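Local coordinates for protein argonaute (PDB 1YVU), which uses short single-stranded DNA guides to bind complementary target strands and cleaves the target RNA in a reaction that depends on divalent metal ions, at residues A[6-10]-A[287-291]; A[41-46]-A[69-74]; A[561-567]-A[590-596]. All blocks are in the same frame, centred on the assembly; numbering follows the deposited sequence.

Contact 1: residues A[6-10]-A[287-291]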
loop_
_atom_site.group_PDB
_atom_site.type_symbol
_atom_site.label_atom_id
_atom_site.label_comp_id
_atom_site.label_asym_id
_atom_site.label_seq_id
_atom_site.Cartn_x
_atom_site.Cartn_y
_atom_site.Cartn_z
ATOM N N LEU A 6 17.238 2.060 -15.071
ATOM C CA LEU A 6 16.187 1.431 -15.865
ATOM C C LEU A 6 14.913 1.147 -15.088
ATOM O O LEU A 6 14.960 0.990 -13.876
ATOM C CB LEU A 6 16.687 0.117 -16.466
ATOM C CG LEU A 6 17.934 0.074 -17.324
ATOM C CD1 LEU A 6 18.014 -1.299 -17.961
ATOM C CD2 LEU A 6 17.852 1.096 -18.379
ATOM N N LEU A 7 13.783 1.099 -15.809
ATOM C CA LEU A 7 12.462 0.815 -15.246
ATOM C C LEU A 7 11.667 -0.163 -16.118
ATOM O O LEU A 7 11.820 -0.166 -17.354
ATOM C CB LEU A 7 11.602 2.074 -15.135
ATOM C CG LEU A 7 11.849 3.260 -14.206
ATOM C CD1 LEU A 7 12.363 4.419 -15.034
ATOM C CD2 LEU A 7 10.600 3.698 -13.505
ATOM N N ASN A 8 10.682 -0.808 -15.460
ATOM C CA ASN A 8 9.699 -1.780 -15.992
ATOM C C ASN A 8 8.814 -1.179 -17.059
ATOM O O ASN A 8 7.665 -1.632 -17.221
ATOM C CB ASN A 8 8.659 -2.114 -14.914
ATOM C CG ASN A 8 9.200 -2.858 -13.773
ATOM O OD1 ASN A 8 9.202 -4.084 -13.768
ATOM N ND2 ASN A 8 9.597 -2.132 -12.752
ATOM N N LEU A 9 9.254 -0.086 -17.680
ATOM C CA LEU A 9 8.442 0.609 -18.684
ATOM C C LEU A 9 8.962 0.450 -20.081
ATOM O O LEU A 9 10.130 0.663 -20.316
ATOM C CB LEU A 9 8.327 2.088 -18.329
ATOM C CG LEU A 9 7.802 2.393 -16.922
ATOM C CD1 LEU A 9 8.178 3.768 -16.478
ATOM C CD2 LEU A 9 6.334 2.186 -16.878
ATOM N N TYR A 10 8.099 0.024 -20.995
ATOM C CA TYR A 10 8.480 -0.190 -22.383
ATOM C C TYR A 10 7.438 0.421 -23.304
ATOM O O TYR A 10 6.246 0.111 -23.152
ATOM C CB TYR A 10 8.499 -1.686 -22.686
ATOM C CG TYR A 10 9.339 -2.520 -21.774
ATOM C CD1 TYR A 10 8.798 -3.062 -20.580
ATOM C CD2 TYR A 10 10.695 -2.734 -22.061
ATOM C CE1 TYR A 10 9.626 -3.792 -19.673
ATOM C CE2 TYR A 10 11.523 -3.466 -21.186
ATOM C CZ TYR A 10 10.991 -3.981 -19.987
ATOM O OH TYR A 10 11.833 -4.605 -19.095
ATOM N N ILE A 287 11.434 -10.349 -16.594
ATOM C CA ILE A 287 10.468 -9.445 -17.214
ATOM C C ILE A 287 10.835 -9.427 -18.696
ATOM O O ILE A 287 9.953 -9.623 -19.533
ATOM C CB ILE A 287 10.575 -8.033 -16.602
ATOM C CG1 ILE A 287 9.929 -8.040 -15.227
ATOM C CG2 ILE A 287 10.012 -6.929 -17.526
ATOM C CD1 ILE A 287 10.398 -6.885 -14.383
ATOM N N ARG A 288 12.149 -9.344 -18.988
ATOM C CA ARG A 288 12.676 -9.347 -20.365
ATOM C C ARG A 288 12.361 -10.664 -21.043
ATOM O O ARG A 288 12.201 -10.686 -22.244
ATOM C CB ARG A 288 14.191 -9.105 -20.437
ATOM C CG ARG A 288 14.653 -7.673 -20.193
ATOM C CD ARG A 288 16.176 -7.595 -20.107
ATOM N NE ARG A 288 16.638 -6.325 -19.554
ATOM C CZ ARG A 288 17.656 -5.610 -20.028
ATOM N NH1 ARG A 288 18.357 -6.026 -21.076
ATOM N NH2 ARG A 288 17.939 -4.436 -19.486
ATOM N N TYR A 289 12.219 -11.744 -20.284
ATOM C CA TYR A 289 11.888 -13.025 -20.907
ATOM C C TYR A 289 10.382 -13.107 -21.208
ATOM O O TYR A 289 9.984 -13.677 -22.216
ATOM C CB TYR A 289 12.358 -14.205 -20.029
ATOM C CG TYR A 289 12.231 -15.596 -20.659
ATOM C CD1 TYR A 289 13.099 -16.017 -21.704
ATOM C CD2 TYR A 289 11.260 -16.515 -20.190
ATOM C CE1 TYR A 289 12.995 -17.348 -22.266
ATOM C CE2 TYR A 289 11.147 -17.836 -20.735
ATOM C CZ TYR A 289 12.013 -18.246 -21.766
ATOM O OH TYR A 289 11.900 -19.536 -22.259
ATOM N N ILE A 290 9.567 -12.478 -20.362
ATOM C CA ILE A 290 8.105 -12.466 -20.505
ATOM C C ILE A 290 7.692 -11.659 -21.737
ATOM O O ILE A 290 6.799 -12.065 -22.492
ATOM C CB ILE A 290 7.429 -11.858 -19.249
ATOM C CG1 ILE A 290 7.974 -12.527 -17.995
ATOM C CG2 ILE A 290 5.916 -12.066 -19.288
ATOM C CD1 ILE A 290 7.573 -11.890 -16.691
ATOM N N LEU A 291 8.366 -10.525 -21.933
ATOM C CA LEU A 291 8.133 -9.617 -23.060
ATOM C C LEU A 291 8.275 -10.299 -24.406
ATOM O O LEU A 291 7.408 -10.163 -25.265
ATOM C CB LEU A 291 9.141 -8.479 -23.044
ATOM C CG LEU A 291 8.967 -7.203 -22.260
ATOM C CD1 LEU A 291 9.936 -6.231 -22.892
ATOM C CD2 LEU A 291 7.566 -6.681 -22.408
#
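Strand 9-14 of the N-terminal domain packs through Tyr10 against Ile287 and Leu291 of helix 280-299 in linker L2, a strand-to-helix contact within the PAZ lobe of Argonaute. The two helix residues lie one turn apart, and the Leu291 N to Ile287 O bond links their backbones. Leu291 covers one face of the phenol ring with a single methyl: its CD1 stands 3.6 Å from the centroid of the Tyr10 ring and 11° off the ring normal, a CH-pi contact centred on the ring. Ile287 reaches the far end of the same ring, its CG2 lying 3.8 Å from Tyr10 CE1. With chi1 at -76°, CG2 of Ile287 is anti to the backbone N, and this torsion directs the branch to the phenol while CG1 carries CD1 toward the side chain of Asn8.

No hydrogen bond joins the two segments directly. The polar ends meet instead at Glu309, whose carboxylate holds both the Tyr10 hydroxyl, by a hydrogen bond, and the Arg288 guanidinium, by a salt bridge to NH2. Strand 153-165 flanks the contact, pairing with Tyr10 through Leu155 and touching Leu291 with Leu157. The extended Arg288 chain crosses Leu6 at about a right angle, and Leu6 CD1 meets the edge of the guanidinium, 3.5 Å from Arg288 NH2.

Contact 2: residues A[41-46]-A[69-74]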
loop_
_atom_site.group_PDB
_atom_site.type_symbol
_atom_site.label_atom_id
_atom_site.label_comp_id
_atom_site.label_asym_id
_atom_site.label_seq_id
_atom_site.Cartn_x
_atom_site.Cartn_y
_atom_site.Cartn_z
ATOM N N ARG A 41 -17.673 -8.963 -19.950
ATOM C CA ARG A 41 -18.683 -9.870 -20.482
ATOM C C ARG A 41 -18.874 -9.772 -21.982
ATOM O O ARG A 41 -19.161 -10.804 -22.614
ATOM C CB ARG A 41 -19.989 -9.675 -19.741
ATOM C CG ARG A 41 -19.860 -10.027 -18.267
ATOM C CD ARG A 41 -21.155 -9.768 -17.505
ATOM N NE ARG A 41 -21.203 -10.354 -16.157
ATOM C CZ ARG A 41 -21.163 -11.661 -15.881
ATOM N NH1 ARG A 41 -21.043 -12.578 -16.846
ATOM N NH2 ARG A 41 -21.395 -12.065 -14.639
ATOM N N VAL A 42 -18.634 -8.566 -22.545
ATOM C CA VAL A 42 -18.729 -8.316 -24.007
ATOM C C VAL A 42 -17.612 -9.117 -24.631
ATOM O O VAL A 42 -17.793 -9.717 -25.653
ATOM C CB VAL A 42 -18.473 -6.856 -24.468
ATOM C CG1 VAL A 42 -18.829 -6.700 -25.967
ATOM C CG2 VAL A 42 -19.259 -5.879 -23.685
ATOM N N PHE A 43 -16.466 -9.134 -23.975
ATOM C CA PHE A 43 -15.316 -9.895 -24.426
ATOM C C PHE A 43 -15.573 -11.429 -24.260
ATOM O O PHE A 43 -15.172 -12.215 -25.112
ATOM C CB PHE A 43 -14.072 -9.356 -23.669
ATOM C CG PHE A 43 -12.878 -10.284 -23.642
ATOM C CD1 PHE A 43 -12.271 -10.751 -24.838
ATOM C CD2 PHE A 43 -12.373 -10.724 -22.398
ATOM C CE1 PHE A 43 -11.182 -11.652 -24.797
ATOM C CE2 PHE A 43 -11.278 -11.626 -22.335
ATOM C CZ PHE A 43 -10.686 -12.092 -23.538
ATOM N N LEU A 44 -16.309 -11.834 -23.224
ATOM C CA LEU A 44 -16.595 -13.258 -23.003
ATOM C C LEU A 44 -17.535 -13.918 -24.018
ATOM O O LEU A 44 -17.216 -14.992 -24.547
ATOM C CB LEU A 44 -17.138 -13.490 -21.590
ATOM C CG LEU A 44 -16.231 -13.334 -20.365
ATOM C CD1 LEU A 44 -17.008 -13.875 -19.181
ATOM C CD2 LEU A 44 -14.915 -14.092 -20.513
ATOM N N GLN A 45 -18.674 -13.258 -24.290
ATOM C CA GLN A 45 -19.705 -13.728 -25.238
ATOM C C GLN A 45 -19.285 -13.655 -26.702
ATOM O O GLN A 45 -19.618 -14.542 -27.502
ATOM C CB GLN A 45 -21.014 -12.966 -25.030
ATOM C CG GLN A 45 -21.831 -13.505 -23.871
ATOM C CD GLN A 45 -23.319 -13.228 -24.003
ATOM O OE1 GLN A 45 -23.899 -13.339 -25.090
ATOM N NE2 GLN A 45 -23.951 -12.894 -22.879
ATOM N N THR A 46 -18.513 -12.612 -27.012
ATOM C CA THR A 46 -17.959 -12.343 -28.343
ATOM C C THR A 46 -16.770 -13.264 -28.583
ATOM O O THR A 46 -16.813 -14.148 -29.438
ATOM C CB THR A 46 -17.462 -10.864 -28.472
ATOM O OG1 THR A 46 -18.511 -9.963 -28.093
ATOM C CG2 THR A 46 -17.084 -10.537 -29.871
ATOM N N TYR A 69 -26.729 -8.331 -27.864
ATOM C CA TYR A 69 -25.934 -8.949 -26.815
ATOM C C TYR A 69 -26.663 -8.818 -25.497
ATOM O O TYR A 69 -26.902 -7.708 -25.019
ATOM C CB TYR A 69 -24.563 -8.292 -26.754
ATOM C CG TYR A 69 -23.538 -9.008 -27.578
ATOM C CD1 TYR A 69 -23.664 -9.093 -28.979
ATOM C CD2 TYR A 69 -22.466 -9.680 -26.964
ATOM C CE1 TYR A 69 -22.748 -9.849 -29.765
ATOM C CE2 TYR A 69 -21.534 -10.439 -27.732
ATOM C CZ TYR A 69 -21.686 -10.517 -29.131
ATOM O OH TYR A 69 -20.812 -11.246 -29.903
ATOM N N LEU A 70 -27.023 -9.969 -24.932
ATOM C CA LEU A 70 -27.774 -10.029 -23.687
ATOM C C LEU A 70 -26.897 -10.526 -22.534
ATOM O O LEU A 70 -27.069 -11.634 -22.024
ATOM C CB LEU A 70 -29.039 -10.908 -23.875
ATOM C CG LEU A 70 -30.002 -10.716 -25.076
ATOM C CD1 LEU A 70 -30.828 -11.978 -25.285
ATOM C CD2 LEU A 70 -30.911 -9.483 -24.944
ATOM N N THR A 71 -25.933 -9.705 -22.140
ATOM C CA THR A 71 -25.032 -10.040 -21.037
ATOM C C THR A 71 -25.729 -9.871 -19.676
ATOM O O THR A 71 -26.513 -8.947 -19.479
ATOM C CB THR A 71 -23.681 -9.221 -21.105
ATOM O OG1 THR A 71 -23.936 -7.813 -21.191
ATOM C CG2 THR A 71 -22.859 -9.633 -22.305
ATOM N N LEU A 72 -25.500 -10.820 -18.777
ATOM C CA LEU A 72 -26.093 -10.786 -17.441
ATOM C C LEU A 72 -25.010 -10.528 -16.394
ATOM O O LEU A 72 -24.061 -11.296 -16.296
ATOM C CB LEU A 72 -26.782 -12.123 -17.148
ATOM C CG LEU A 72 -27.330 -12.398 -15.741
ATOM C CD1 LEU A 72 -28.703 -11.796 -15.610
ATOM C CD2 LEU A 72 -27.381 -13.902 -15.491
ATOM N N SER A 73 -25.187 -9.499 -15.571
ATOM C CA SER A 73 -24.202 -9.160 -14.540
ATOM C C SER A 73 -24.348 -9.924 -13.196
ATOM O O SER A 73 -25.216 -10.797 -13.055
ATOM C CB SER A 73 -24.151 -7.628 -14.340
ATOM O OG SER A 73 -25.386 -7.095 -13.894
ATOM N N ASN A 74 -23.450 -9.623 -12.248
ATOM C CA ASN A 74 -23.413 -10.213 -10.906
ATOM C C ASN A 74 -24.669 -9.882 -10.136
ATOM O O ASN A 74 -25.170 -10.721 -9.394
ATOM C CB ASN A 74 -22.216 -9.690 -10.113
ATOM C CG ASN A 74 -20.899 -10.099 -10.717
ATOM O OD1 ASN A 74 -20.660 -11.281 -10.965
ATOM N ND2 ASN A 74 -20.028 -9.124 -10.964
#
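Van der Waals packing of Arg41 and Gln45 on Thr71 fills the middle of this interface. Thr71 CG2 lies between the two helix side chains, 3.8 Å from Arg41 CB and 3.5 Å from Gln45 NE2. Its chi1 of 54° places CG2 anti to the carbonyl carbon, on the side where Arg41 CB and Gln45 NE2 lie. Farther along, the CB of Gln45 rests 3.7 Å from CE2 of the Tyr69 ring. In the N-terminal domain this is the packing of helix 32-46 on strand 69-72, an outer strand of a small antiparallel sheet, with the short segment axes 9.0 Å apart and at 121° to each other; Tyr69 and Thr71 pair through their backbones with Lys81 and Glu79 of the adjoining strand.

Polar contacts are sparse. Gln45 NE2 gives a weak hydrogen bond to Leu70 O, at 3.5 Å. The Arg41 guanidinium lies with one face over the carbonyl of Leu72, its CZ 3.0 Å from Leu72 O, an arrangement in which its N-H groups do not point at the oxygen. Within the helix, Thr46 OG1 donates to Val42 O at 2.6 Å; that hydroxyl approaches CE2 of the Tyr69 ring obliquely, and the two side chains cross at about a right angle.

Contact 3: residues A[561-567]-A[590-596]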
loop_
_atom_site.group_PDB
_atom_site.type_symbol
_atom_site.label_atom_id
_atom_site.label_comp_id
_atom_site.label_asym_id
_atom_site.label_seq_id
_atom_site.Cartn_x
_atom_site.Cartn_y
_atom_site.Cartn_z
ATOM N N LYS A 561 -4.562 31.948 8.162
ATOM C CA LYS A 561 -5.319 33.026 7.543
ATOM C C LYS A 561 -5.698 32.668 6.105
ATOM O O LYS A 561 -5.123 31.762 5.493
ATOM C CB LYS A 561 -4.490 34.322 7.601
ATOM C CG LYS A 561 -3.831 34.560 8.965
ATOM C CD LYS A 561 -2.517 35.324 8.853
ATOM C CE LYS A 561 -1.689 35.187 10.138
ATOM N NZ LYS A 561 -0.529 36.136 10.186
ATOM N N LYS A 562 -6.715 33.369 5.611
ATOM C CA LYS A 562 -7.285 33.233 4.265
ATOM C C LYS A 562 -6.195 33.504 3.215
ATOM O O LYS A 562 -5.532 34.534 3.273
ATOM C CB LYS A 562 -8.455 34.243 4.155
ATOM C CG LYS A 562 -9.295 34.314 2.863
ATOM C CD LYS A 562 -10.410 35.376 3.046
ATOM C CE LYS A 562 -11.234 35.654 1.781
ATOM N NZ LYS A 562 -12.501 36.411 2.048
ATOM N N GLY A 563 -5.935 32.518 2.355
ATOM C CA GLY A 563 -4.936 32.670 1.304
ATOM C C GLY A 563 -3.583 32.045 1.575
ATOM O O GLY A 563 -2.558 32.432 0.979
ATOM N N SER A 564 -3.575 31.096 2.504
ATOM C CA SER A 564 -2.357 30.386 2.853
ATOM C C SER A 564 -2.314 29.100 2.001
ATOM O O SER A 564 -3.364 28.498 1.728
ATOM C CB SER A 564 -2.299 30.145 4.370
ATOM O OG SER A 564 -3.446 29.493 4.838
ATOM N N LYS A 565 -1.118 28.759 1.501
ATOM C CA LYS A 565 -0.916 27.585 0.635
ATOM C C LYS A 565 -0.868 26.299 1.418
ATOM O O LYS A 565 -0.098 26.172 2.372
ATOM C CB LYS A 565 0.348 27.733 -0.210
ATOM C CG LYS A 565 0.639 26.589 -1.149
ATOM C CD LYS A 565 -0.248 26.570 -2.367
ATOM C CE LYS A 565 0.196 27.541 -3.432
ATOM N NZ LYS A 565 1.658 27.406 -3.723
ATOM N N ILE A 566 -1.740 25.366 1.042
ATOM C CA ILE A 566 -1.812 24.096 1.730
ATOM C C ILE A 566 -1.601 22.861 0.854
ATOM O O ILE A 566 -2.332 22.604 -0.097
ATOM C CB ILE A 566 -3.097 24.034 2.592
ATOM C CG1 ILE A 566 -2.915 24.953 3.814
ATOM C CG2 ILE A 566 -3.350 22.638 3.098
ATOM C CD1 ILE A 566 -4.129 25.226 4.656
ATOM N N VAL A 567 -0.561 22.111 1.197
ATOM C CA VAL A 567 -0.225 20.883 0.496
ATOM C C VAL A 567 -0.759 19.696 1.277
ATOM O O VAL A 567 -0.440 19.531 2.456
ATOM C CB VAL A 567 1.283 20.736 0.299
ATOM C CG1 VAL A 567 1.596 19.441 -0.418
ATOM C CG2 VAL A 567 1.809 21.903 -0.511
ATOM N N GLY A 590 -11.008 29.845 2.052
ATOM C CA GLY A 590 -10.149 30.659 1.215
ATOM C C GLY A 590 -8.698 30.235 1.203
ATOM O O GLY A 590 -7.836 31.094 1.337
ATOM N N TYR A 591 -8.432 28.928 1.103
ATOM C CA TYR A 591 -7.051 28.391 1.055
ATOM C C TYR A 591 -6.602 27.999 -0.377
ATOM O O TYR A 591 -7.443 27.644 -1.218
ATOM C CB TYR A 591 -6.889 27.131 1.956
ATOM C CG TYR A 591 -7.078 27.302 3.453
ATOM C CD1 TYR A 591 -6.655 28.478 4.121
ATOM C CD2 TYR A 591 -7.707 26.283 4.214
ATOM C CE1 TYR A 591 -6.868 28.649 5.522
ATOM C CE2 TYR A 591 -7.933 26.429 5.631
ATOM C CZ TYR A 591 -7.512 27.622 6.272
ATOM O OH TYR A 591 -7.770 27.825 7.621
ATOM N N SER A 592 -5.289 28.086 -0.642
ATOM C CA SER A 592 -4.719 27.661 -1.931
ATOM C C SER A 592 -4.280 26.181 -1.729
ATOM O O SER A 592 -3.298 25.872 -1.039
ATOM C CB SER A 592 -3.557 28.573 -2.385
ATOM O OG SER A 592 -3.099 28.237 -3.691
ATOM N N LEU A 593 -5.103 25.283 -2.268
ATOM C CA LEU A 593 -4.909 23.854 -2.175
ATOM C C LEU A 593 -4.076 23.176 -3.237
ATOM O O LEU A 593 -4.134 23.524 -4.421
ATOM C CB LEU A 593 -6.253 23.165 -2.152
ATOM C CG LEU A 593 -6.721 22.556 -0.832
ATOM C CD1 LEU A 593 -6.908 23.595 0.250
ATOM C CD2 LEU A 593 -8.036 21.884 -1.108
ATOM N N GLU A 594 -3.302 22.195 -2.767
ATOM C CA GLU A 594 -2.440 21.327 -3.565
ATOM C C GLU A 594 -2.747 19.934 -3.020
ATOM O O GLU A 594 -2.561 19.672 -1.821
ATOM C CB GLU A 594 -0.955 21.606 -3.336
ATOM C CG GLU A 594 -0.473 23.031 -3.514
ATOM C CD GLU A 594 -0.246 23.463 -4.961
ATOM O OE1 GLU A 594 0.270 22.661 -5.783
ATOM O OE2 GLU A 594 -0.538 24.647 -5.257
ATOM N N LEU A 595 -3.301 19.083 -3.883
ATOM C CA LEU A 595 -3.652 17.713 -3.521
ATOM C C LEU A 595 -2.762 16.675 -4.155
ATOM O O LEU A 595 -2.615 16.616 -5.389
ATOM C CB LEU A 595 -5.097 17.377 -3.894
ATOM C CG LEU A 595 -6.225 18.195 -3.271
ATOM C CD1 LEU A 595 -7.561 17.668 -3.785
ATOM C CD2 LEU A 595 -6.152 18.168 -1.753
ATOM N N LEU A 596 -2.141 15.868 -3.303
ATOM C CA LEU A 596 -1.278 14.802 -3.773
ATOM C C LEU A 596 -1.731 13.454 -3.262
ATOM O O LEU A 596 -2.183 13.332 -2.124
ATOM C CB LEU A 596 0.173 15.010 -3.341
ATOM C CG LEU A 596 0.856 16.347 -3.603
ATOM C CD1 LEU A 596 2.291 16.210 -3.296
ATOM C CD2 LEU A 596 0.708 16.732 -5.017
#
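Ile566 lays its CD1 methyl over one face of the Tyr591 ring, 3.9 Å from the ring centroid and 17° off the normal, displaced toward the rim. The methyl lies nearest CG and CD2 of Tyr591, and Leu593 touches Ile566 more loosely on the same side of the sheet. On the CD1 side Ser564 OG approaches obliquely, 3.4 Å from Tyr591 CD1, while Lys561 O lies in the ring plane at its edge. Ser564 OG donates to that carbonyl, closing the type II turn 561-564 against the phenol. Without the phenol, as with an alanine here, Ile566 CD1 would probably lose its apolar platform, a gap would open beside the turn and Phe560 O would lack its phenol donor.

Outward from this centre, parallel strands 565-567 and 592-596 pair by their backbones. Ile566 N to Ser592 O, at 2.6 Å and 177°, is almost straight; Ser592 N to Ser564 O and Glu594 N to Ile566 O flank it, and Gly563 N makes a weak bond to Gly590 O. Gly590, with positive phi, is the C-prime residue of the Schellman motif that ends helix 576-589. On the opposite side of the sheet, Lys565 curls over Ser592 to a long salt bridge, its NZ 3.8 Å from Glu594 OE2, while both Glu594 oxygens accept backbone N-H groups of Glu649 and Leu650 in the PIWI box region.

The two strands and connecting helix 576-589 make a beta-alpha-beta unit of the RNase H fold; helix 542-557 covers Ile566, Tyr591 and Leu593, and helix 652-661 packs on Glu594 and Leu596 across the sheet.

How the contacts relate
Contact 1 is largely buried, whereas contacts 2 and 3 combine buried residues with exposed edges. Contacts 1 and 2 both involve the N-terminal domain but share no element, and their nearest atoms stay about 17 Å apart; contact 3 belongs to the PIWI lobe, its centre about 40 Å from that of contact 1. Their chemistry follows their place. Contact 3, between adjacent strands of one unit, is carried by backbone hydrogen bonds, while the two strand-helix contacts depend on side chains. A methyl over a tyrosine face recurs in contacts 1 and 3, and in contact 1 an outside glutamate supplies the polar link; contact 2 includes a weak amide-to-carbonyl bond.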